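Local coordinates for hypothetical protein ST1444 (PDB 2EO0), which resolves Holliday junctions formed during genetic recombination, probably as a magnesium-dependent endonuclease that places paired nicks in opposing strands of four-way DNA, at residues D45-K50 / I54-V59; Q74-R79 / G113-D118; G86-L91 / V132-S137. All blocks are in the same frame, centred on the assembly; numbering follows the deposited sequence.

Interaction 1: residues D45-K50 / I54-V59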
loop_
_atom_site.group_PDB
_atom_site.type_symbol
_atom_site.label_atom_id
_atom_site.label_comp_id
_atom_site.label_asym_id
_atom_site.label_seq_id
_atom_site.Cartn_x
_atom_site.Cartn_y
_atom_site.Cartn_z
ATOM N N ASP A 45 0.529 7.478 7.686
ATOM C CA ASP A 45 1.050 8.605 6.924
ATOM C C ASP A 45 1.812 8.175 5.709
ATOM O O ASP A 45 1.829 8.871 4.686
ATOM C CB ASP A 45 1.949 9.471 7.803
ATOM C CG ASP A 45 1.229 9.970 9.029
ATOM O OD1 ASP A 45 -0.019 10.110 8.938
ATOM O OD2 ASP A 45 1.897 10.214 10.060
ATOM N N ILE A 46 2.443 7.013 5.831
ATOM C CA ILE A 46 3.240 6.472 4.757
ATOM C C ILE A 46 2.910 5.021 4.539
ATOM O O ILE A 46 2.830 4.245 5.480
ATOM C CB ILE A 46 4.753 6.546 5.081
ATOM C CG1 ILE A 46 5.178 8.010 5.277
ATOM C CG2 ILE A 46 5.561 5.869 3.950
ATOM C CD1 ILE A 46 6.579 8.144 5.790
ATOM N N ILE A 47 2.745 4.663 3.277
ATOM C CA ILE A 47 2.469 3.298 2.905
ATOM C C ILE A 47 3.558 2.971 1.916
ATOM O O ILE A 47 3.649 3.587 0.849
ATOM C CB ILE A 47 1.081 3.168 2.249
ATOM C CG1 ILE A 47 0.009 3.454 3.297
ATOM C CG2 ILE A 47 0.942 1.802 1.627
ATOM C CD1 ILE A 47 -1.394 3.342 2.798
ATOM N N ALA A 48 4.380 1.998 2.281
ATOM C CA ALA A 48 5.516 1.604 1.455
ATOM C C ALA A 48 5.474 0.114 1.075
ATOM O O ALA A 48 5.382 -0.752 1.942
ATOM C CB ALA A 48 6.821 1.938 2.204
ATOM N N LEU A 49 5.557 -0.164 -0.230
ATOM C CA LEU A 49 5.516 -1.531 -0.735
ATOM C C LEU A 49 6.793 -1.907 -1.477
ATOM O O LEU A 49 7.399 -1.093 -2.183
ATOM C CB LEU A 49 4.331 -1.708 -1.700
ATOM C CG LEU A 49 3.086 -0.881 -1.377
ATOM C CD1 LEU A 49 2.257 -0.682 -2.657
ATOM C CD2 LEU A 49 2.295 -1.561 -0.274
ATOM N N LYS A 50 7.194 -3.154 -1.304
ATOM C CA LYS A 50 8.363 -3.631 -1.982
ATOM C C LYS A 50 8.374 -5.142 -1.992
ATOM O O LYS A 50 8.332 -5.782 -0.939
ATOM C CB LYS A 50 9.652 -3.113 -1.323
ATOM C CG LYS A 50 10.907 -3.565 -2.093
ATOM C CD LYS A 50 12.217 -2.978 -1.546
ATOM C CE LYS A 50 13.409 -3.473 -2.388
ATOM N NZ LYS A 50 14.718 -2.861 -1.991
ATOM N N ILE A 54 4.392 -5.280 2.787
ATOM C CA ILE A 54 3.687 -4.033 3.069
ATOM C C ILE A 54 4.173 -3.415 4.367
ATOM O O ILE A 54 4.112 -4.066 5.422
ATOM C CB ILE A 54 2.161 -4.285 3.283
ATOM C CG1 ILE A 54 1.537 -4.996 2.075
ATOM C CG2 ILE A 54 1.446 -2.977 3.597
ATOM C CD1 ILE A 54 0.078 -5.517 2.372
ATOM N N ILE A 55 4.649 -2.176 4.318
ATOM C CA ILE A 55 5.055 -1.528 5.559
ATOM C C ILE A 55 4.327 -0.203 5.731
ATOM O O ILE A 55 4.306 0.668 4.845
ATOM C CB ILE A 55 6.590 -1.352 5.677
ATOM C CG1 ILE A 55 7.122 -0.553 4.504
ATOM C CG2 ILE A 55 7.284 -2.750 5.702
ATOM C CD1 ILE A 55 8.625 -0.343 4.580
ATOM N N LEU A 56 3.678 -0.085 6.878
ATOM C CA LEU A 56 2.912 1.093 7.191
ATOM C C LEU A 56 3.664 1.936 8.221
ATOM O O LEU A 56 4.222 1.403 9.196
ATOM C CB LEU A 56 1.551 0.642 7.716
ATOM C CG LEU A 56 0.821 -0.348 6.782
ATOM C CD1 LEU A 56 -0.474 -0.848 7.418
ATOM C CD2 LEU A 56 0.533 0.341 5.462
ATOM N N ILE A 57 3.711 3.246 7.999
ATOM C CA ILE A 57 4.404 4.102 8.937
ATOM C C ILE A 57 3.644 5.351 9.294
ATOM O O ILE A 57 3.215 6.115 8.436
ATOM C CB ILE A 57 5.784 4.536 8.413
ATOM C CG1 ILE A 57 6.584 3.315 7.938
ATOM C CG2 ILE A 57 6.554 5.256 9.527
ATOM C CD1 ILE A 57 7.815 3.687 7.158
ATOM N N GLU A 58 3.480 5.548 10.591
ATOM C CA GLU A 58 2.816 6.718 11.126
ATOM C C GLU A 58 3.988 7.556 11.667
ATOM O O GLU A 58 4.823 7.076 12.432
ATOM C CB GLU A 58 1.852 6.264 12.229
ATOM C CG GLU A 58 0.972 7.335 12.858
ATOM C CD GLU A 58 0.165 8.137 11.862
ATOM O OE1 GLU A 58 -0.265 7.569 10.833
ATOM O OE2 GLU A 58 -0.044 9.344 12.131
ATOM N N VAL A 59 4.068 8.801 11.229
ATOM C CA VAL A 59 5.138 9.677 11.649
ATOM C C VAL A 59 4.690 10.790 12.583
ATOM O O VAL A 59 3.767 11.529 12.288
ATOM C CB VAL A 59 5.826 10.313 10.426
ATOM C CG1 VAL A 59 7.019 11.180 10.887
ATOM C CG2 VAL A 59 6.253 9.211 9.446
#
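I46 and I57, and beside them A48 and I55, form the hydrogen-bonded pairs of an antiparallel hairpin. I57 N reaches I46 O at 2.8 Å, and A48 and I55 exchange two bonds. I46 N also bonds to I57 O, and the hairpin pairing opens with a classic beta bulge, D45 and I46 both facing I57.

Apolar packing divides between two faces. On one, the A48 CB methyl lies 3.4 Å from I55 CG1, which sits between the backbone N and the carbonyl carbon (chi1 57°), while I46 CD1 meets V59 CG2 at 3.8 Å. On the other, I47 and L56 run side by side, CG1 against CD2.

The bulge ends in a polar cluster. V59 N donates to D45 OD2 over 2.8 Å, from the anti side and out of the carboxylate plane. The E58 chain leaves with CG opposite the backbone N and bends at chi2 (54°), bringing OE2 within 3.0 Å of D45 OD2, the carboxylates turned 61° apart.

Two acidic groups this close, with E15 beside D45, are consistent with the magnesium site inferred for E15, D45 and E58 in this PD-(D/E)XK nuclease; a bound ion would probably relieve the repulsion between them.

Interaction 2: residues Q74-R79 / G113-D118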
loop_
_atom_site.group_PDB
_atom_site.type_symbol
_atom_site.label_atom_id
_atom_site.label_comp_id
_atom_site.label_asym_id
_atom_site.label_seq_id
_atom_site.Cartn_x
_atom_site.Cartn_y
_atom_site.Cartn_z
ATOM N N GLN A 74 -7.214 7.233 17.342
ATOM C CA GLN A 74 -6.323 7.294 16.201
ATOM C C GLN A 74 -5.449 6.043 16.141
ATOM O O GLN A 74 -5.192 5.510 15.063
ATOM C CB GLN A 74 -5.438 8.538 16.276
ATOM C CG GLN A 74 -4.171 8.451 15.408
ATOM C CD GLN A 74 -3.435 9.772 15.325
ATOM O OE1 GLN A 74 -2.335 9.924 15.847
ATOM N NE2 GLN A 74 -4.051 10.739 14.668
ATOM N N ALA A 75 -5.003 5.570 17.299
ATOM C CA ALA A 75 -4.153 4.397 17.348
ATOM C C ALA A 75 -4.924 3.152 16.979
ATOM O O ALA A 75 -4.419 2.289 16.269
ATOM C CB ALA A 75 -3.544 4.233 18.730
ATOM N N GLU A 76 -6.144 3.040 17.469
ATOM C CA GLU A 76 -6.925 1.862 17.163
ATOM C C GLU A 76 -7.344 1.867 15.697
ATOM O O GLU A 76 -7.441 0.806 15.080
ATOM C CB GLU A 76 -8.130 1.779 18.101
ATOM C CG GLU A 76 -7.704 1.623 19.554
ATOM C CD GLU A 76 -8.864 1.619 20.529
ATOM O OE1 GLU A 76 -9.924 2.204 20.212
ATOM O OE2 GLU A 76 -8.708 1.043 21.623
ATOM N N GLY A 77 -7.557 3.060 15.143
ATOM C CA GLY A 77 -7.929 3.195 13.741
ATOM C C GLY A 77 -6.824 2.767 12.769
ATOM O O GLY A 77 -7.039 1.895 11.932
ATOM N N ILE A 78 -5.640 3.363 12.859
ATOM C CA ILE A 78 -4.567 2.973 11.958
ATOM C C ILE A 78 -4.226 1.503 12.189
ATOM O O ILE A 78 -3.707 0.829 11.306
ATOM C CB ILE A 78 -3.305 3.847 12.143
ATOM C CG1 ILE A 78 -2.931 3.921 13.611
ATOM C CG2 ILE A 78 -3.562 5.249 11.643
ATOM C CD1 ILE A 78 -1.902 5.021 13.926
ATOM N N ARG A 79 -4.529 1.013 13.383
ATOM C CA ARG A 79 -4.294 -0.380 13.734
ATOM C C ARG A 79 -5.267 -1.308 12.972
ATOM O O ARG A 79 -4.900 -2.404 12.542
ATOM C CB ARG A 79 -4.476 -0.522 15.236
ATOM C CG ARG A 79 -4.118 -1.857 15.845
ATOM C CD ARG A 79 -3.963 -1.683 17.360
ATOM N NE ARG A 79 -2.636 -1.180 17.717
ATOM C CZ ARG A 79 -2.296 -0.756 18.932
ATOM N NH1 ARG A 79 -3.191 -0.756 19.912
ATOM N NH2 ARG A 79 -1.043 -0.382 19.182
ATOM N N GLY A 113 -6.360 5.144 28.674
ATOM C CA GLY A 113 -6.907 4.600 27.435
ATOM C C GLY A 113 -6.103 4.872 26.168
ATOM O O GLY A 113 -6.341 4.277 25.111
ATOM N N ASN A 114 -5.153 5.791 26.255
ATOM C CA ASN A 114 -4.355 6.089 25.087
ATOM C C ASN A 114 -3.185 5.128 25.046
ATOM O O ASN A 114 -3.124 4.179 25.819
ATOM C CB ASN A 114 -3.883 7.541 25.123
ATOM C CG ASN A 114 -5.024 8.501 25.334
ATOM O OD1 ASN A 114 -5.271 8.948 26.454
ATOM N ND2 ASN A 114 -5.750 8.808 24.261
ATOM N N TYR A 115 -2.257 5.371 24.138
ATOM C CA TYR A 115 -1.123 4.494 23.994
ATOM C C TYR A 115 0.131 5.307 24.116
ATOM O O TYR A 115 0.169 6.474 23.718
ATOM C CB TYR A 115 -1.192 3.791 22.646
ATOM C CG TYR A 115 -2.398 2.886 22.530
ATOM C CD1 TYR A 115 -2.330 1.559 22.906
ATOM C CD2 TYR A 115 -3.629 3.387 22.126
ATOM C CE1 TYR A 115 -3.466 0.753 22.887
ATOM C CE2 TYR A 115 -4.742 2.610 22.107
ATOM C CZ TYR A 115 -4.671 1.293 22.487
ATOM O OH TYR A 115 -5.819 0.514 22.484
ATOM N N ALA A 116 1.161 4.689 24.684
ATOM C CA ALA A 116 2.413 5.384 24.881
ATOM C C ALA A 116 3.605 4.473 24.937
ATOM O O ALA A 116 3.495 3.258 25.117
ATOM C CB ALA A 116 2.352 6.226 26.147
ATOM N N ILE A 117 4.754 5.108 24.775
ATOM C CA ILE A 117 6.030 4.440 24.778
ATOM C C ILE A 117 6.979 5.483 25.373
ATOM O O ILE A 117 6.839 6.693 25.110
ATOM C CB ILE A 117 6.429 4.046 23.310
ATOM C CG1 ILE A 117 7.769 3.312 23.295
ATOM C CG2 ILE A 117 6.430 5.275 22.387
ATOM C CD1 ILE A 117 7.650 1.821 23.666
ATOM N N ASP A 118 7.907 5.031 26.212
ATOM C CA ASP A 118 8.877 5.932 26.836
ATOM C C ASP A 118 9.903 6.404 25.790
ATOM O O ASP A 118 10.314 5.616 24.934
ATOM C CB ASP A 118 9.548 5.195 27.995
ATOM C CG ASP A 118 10.156 3.883 27.566
ATOM O OD1 ASP A 118 11.390 3.853 27.376
ATOM O OD2 ASP A 118 9.410 2.882 27.395
#
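Y115 is the residue through which segment 113-118 meets A75, E76 and R79, which lie along about one turn of helix 72-85. G113 and N114 lead into the strand.

At Y115 the chain becomes strand. CG stands anti to the carbonyl carbon (chi1 -64°), which sends the ring out toward the helix. On one side of the ring plane, two groups share the space. The A75 CB methyl approaches obliquely, 3.5 Å from Y115 CD2. R79 comes over the same face, its CZ 4.7 Å from the Y115 ring centroid, a cation-pi contact. The guanidinium stands almost upright on the ring, the planes 86° apart, and so presents an edge: R79 NH1 leads, 3.3 Å from Y115 CE1. The phenol end is held separately. Y115 OH donates to E76 OE2 over 3.1 Å, arriving on the anti side and 17° out of the carboxylate plane, while E76 OE1 is in a salt bridge with K72. The apolar part of the contact, A75 and the tyrosine ring, is thus buried, and the charged groups of E76 and R79 border it where solvent has partial access.

This contact joins the nuclease core to a small second sheet. Helix 72-85 belongs to the alpha/beta core, whereas strand 115-117 is the middle strand of an antiparallel sheet between 68-70 and 108-109, and the helix and strand axes are perpendicular, 10.7 Å apart at closest approach.

After Y115, A116 and I117 continue the small sheet through backbone bonds to R108 and I68. D118 follows as the N-cap of helix 119-123.

Interaction 3: residues G86-L91 / V132-S137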
loop_
_atom_site.group_PDB
_atom_site.type_symbol
_atom_site.label_atom_id
_atom_site.label_comp_id
_atom_site.label_asym_id
_atom_site.label_seq_id
_atom_site.Cartn_x
_atom_site.Cartn_y
_atom_site.Cartn_z
ATOM N N GLY A 86 -2.967 -6.161 6.304
ATOM C CA GLY A 86 -2.038 -7.242 6.579
ATOM C C GLY A 86 -0.604 -6.736 6.547
ATOM O O GLY A 86 0.337 -7.527 6.449
ATOM N N GLY A 87 -0.432 -5.416 6.637
ATOM C CA GLY A 87 0.912 -4.857 6.614
ATOM C C GLY A 87 1.554 -4.628 7.980
ATOM O O GLY A 87 0.871 -4.492 8.986
ATOM N N GLU A 88 2.880 -4.608 8.025
ATOM C CA GLU A 88 3.581 -4.369 9.279
ATOM C C GLU A 88 3.558 -2.876 9.559
ATOM O O GLU A 88 4.051 -2.077 8.767
ATOM C CB GLU A 88 5.016 -4.848 9.190
ATOM C CG GLU A 88 5.194 -6.261 9.635
ATOM C CD GLU A 88 6.398 -6.407 10.541
ATOM O OE1 GLU A 88 6.296 -6.087 11.753
ATOM O OE2 GLU A 88 7.452 -6.829 10.025
ATOM N N LEU A 89 2.977 -2.512 10.693
ATOM C CA LEU A 89 2.842 -1.123 11.073
ATOM C C LEU A 89 3.937 -0.642 12.036
ATOM O O LEU A 89 4.206 -1.300 13.043
ATOM C CB LEU A 89 1.474 -0.930 11.709
ATOM C CG LEU A 89 1.245 0.489 12.161
ATOM C CD1 LEU A 89 1.211 1.354 10.929
ATOM C CD2 LEU A 89 -0.027 0.594 12.984
ATOM N N PHE A 90 4.537 0.510 11.729
ATOM C CA PHE A 90 5.597 1.098 12.547
ATOM C C PHE A 90 5.295 2.539 12.972
ATOM O O PHE A 90 4.586 3.284 12.278
ATOM C CB PHE A 90 6.932 1.147 11.784
ATOM C CG PHE A 90 7.503 -0.210 11.440
ATOM C CD1 PHE A 90 6.961 -0.972 10.411
ATOM C CD2 PHE A 90 8.579 -0.725 12.153
ATOM C CE1 PHE A 90 7.478 -2.214 10.101
ATOM C CE2 PHE A 90 9.107 -1.976 11.846
ATOM C CZ PHE A 90 8.555 -2.722 10.817
ATOM N N LEU A 91 5.863 2.931 14.107
ATOM C CA LEU A 91 5.738 4.306 14.586
ATOM C C LEU A 91 7.095 4.987 14.337
ATOM O O LEU A 91 8.128 4.566 14.874
ATOM C CB LEU A 91 5.419 4.344 16.084
ATOM C CG LEU A 91 5.525 5.712 16.771
ATOM C CD1 LEU A 91 4.423 6.607 16.301
ATOM C CD2 LEU A 91 5.444 5.544 18.321
ATOM N N VAL A 132 15.033 -0.464 7.000
ATOM C CA VAL A 132 15.243 -1.028 5.685
ATOM C C VAL A 132 15.835 -2.429 5.753
ATOM O O VAL A 132 15.303 -3.340 5.123
ATOM C CB VAL A 132 16.144 -0.107 4.832
ATOM C CG1 VAL A 132 16.532 -0.790 3.538
ATOM C CG2 VAL A 132 15.398 1.174 4.532
ATOM N N ARG A 133 16.914 -2.616 6.512
ATOM C CA ARG A 133 17.505 -3.952 6.615
ATOM C C ARG A 133 16.448 -4.942 7.085
ATOM O O ARG A 133 16.362 -6.077 6.588
ATOM C CB ARG A 133 18.683 -3.973 7.594
ATOM C CG ARG A 133 19.981 -3.432 7.009
ATOM C CD ARG A 133 21.132 -3.459 8.020
ATOM N NE ARG A 133 22.377 -2.936 7.448
ATOM C CZ ARG A 133 23.539 -2.855 8.101
ATOM N NH1 ARG A 133 23.640 -3.264 9.367
ATOM N NH2 ARG A 133 24.606 -2.354 7.489
ATOM N N TYR A 134 15.645 -4.500 8.046
ATOM C CA TYR A 134 14.596 -5.335 8.589
ATOM C C TYR A 134 13.603 -5.708 7.502
ATOM O O TYR A 134 13.196 -6.862 7.376
ATOM C CB TYR A 134 13.842 -4.598 9.690
ATOM C CG TYR A 134 12.634 -5.369 10.117
ATOM C CD1 TYR A 134 12.757 -6.465 10.963
ATOM C CD2 TYR A 134 11.361 -5.030 9.648
ATOM C CE1 TYR A 134 11.655 -7.200 11.345
ATOM C CE2 TYR A 134 10.249 -5.760 10.014
ATOM C CZ TYR A 134 10.403 -6.845 10.878
ATOM O OH TYR A 134 9.307 -7.535 11.333
ATOM N N VAL A 135 13.177 -4.712 6.741
ATOM C CA VAL A 135 12.242 -4.972 5.666
ATOM C C VAL A 135 12.845 -5.972 4.675
ATOM O O VAL A 135 12.160 -6.881 4.227
ATOM C CB VAL A 135 11.858 -3.677 4.904
ATOM C CG1 VAL A 135 10.916 -4.019 3.764
ATOM C CG2 VAL A 135 11.188 -2.685 5.853
ATOM N N GLU A 136 14.122 -5.800 4.343
ATOM C CA GLU A 136 14.795 -6.709 3.421
ATOM C C GLU A 136 14.792 -8.152 3.893
ATOM O O GLU A 136 14.629 -9.063 3.077
ATOM C CB GLU A 136 16.246 -6.289 3.191
ATOM C CG GLU A 136 16.420 -5.099 2.269
ATOM C CD GLU A 136 15.676 -5.287 0.956
ATOM O OE1 GLU A 136 15.534 -6.457 0.524
ATOM O OE2 GLU A 136 15.250 -4.271 0.360
ATOM N N SER A 137 14.970 -8.367 5.196
ATOM C CA SER A 137 14.996 -9.715 5.736
ATOM C C SER A 137 13.620 -10.355 5.676
ATOM O O SER A 137 13.501 -11.580 5.680
ATOM C CB SER A 137 15.529 -9.727 7.179
ATOM O OG SER A 137 14.548 -9.321 8.123
#
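F90 and Y134 supply the close-packed half of this contact between strand 88-95 and helix 128-143. The tip of the phenylalanine, CZ, lies 3.6 Å from Y134 CE2, an atom that sits at the F90 ring edge and near its plane. The rings are inclined to each other by 70° with centroids 5.8 Å apart, an oblique pairing. Y134 reaches across because its CG is anti to the backbone N (chi1 172°), which swings the ring off the helix toward the strand. One residue further on, V135 turns to I55 and F27, extending the apolar layer beside the aromatic pair.

The outer half is polar and more open. E88, its chain bent at chi2, comes to Y134 from the opposite direction and brings OE2 to the hydroxyl end of the ring. The model has Y134 OH donating to E88 OE2 at a very short distance, and the exact position of that oxygen is doubtful. E88 OE2 also forms a salt bridge with K138. Toward solvent, S137 OG donates to Y134 O at 2.9 Å within the helix.

With only 128 Å² buried, the two elements meet through few side chains. Helix 128-143 lies on the same sheet face as helix 13-24, opposite helix 72-85, in keeping with the alpha/beta/alpha layering of the PD-(D/E)XK nuclease fold.

Strand 53-61 joins interaction 1 to interaction 3, their centres about 8 Å apart: L56 O probably accepts a hydrogen bond from F90 N at 2.7 Å, and L56 N probably donates one to E88 O. Strands 53-61 and 88-95 run parallel, with helix 72-85 of interaction 2 connecting them, a beta-alpha-beta crossover. That helix returns to the hairpin where I78 CD1 packs on E58 CG at 3.8 Å, although the centres of interactions 1 and 2 are about 17 Å apart. The inferred magnesium ligands D45 and E58 belong to interaction 1; between side chains, A75 is about 8 Å and F90 about 7 Å from E58. Interactions 2 and 3 lie on opposite sides of the chain's centre.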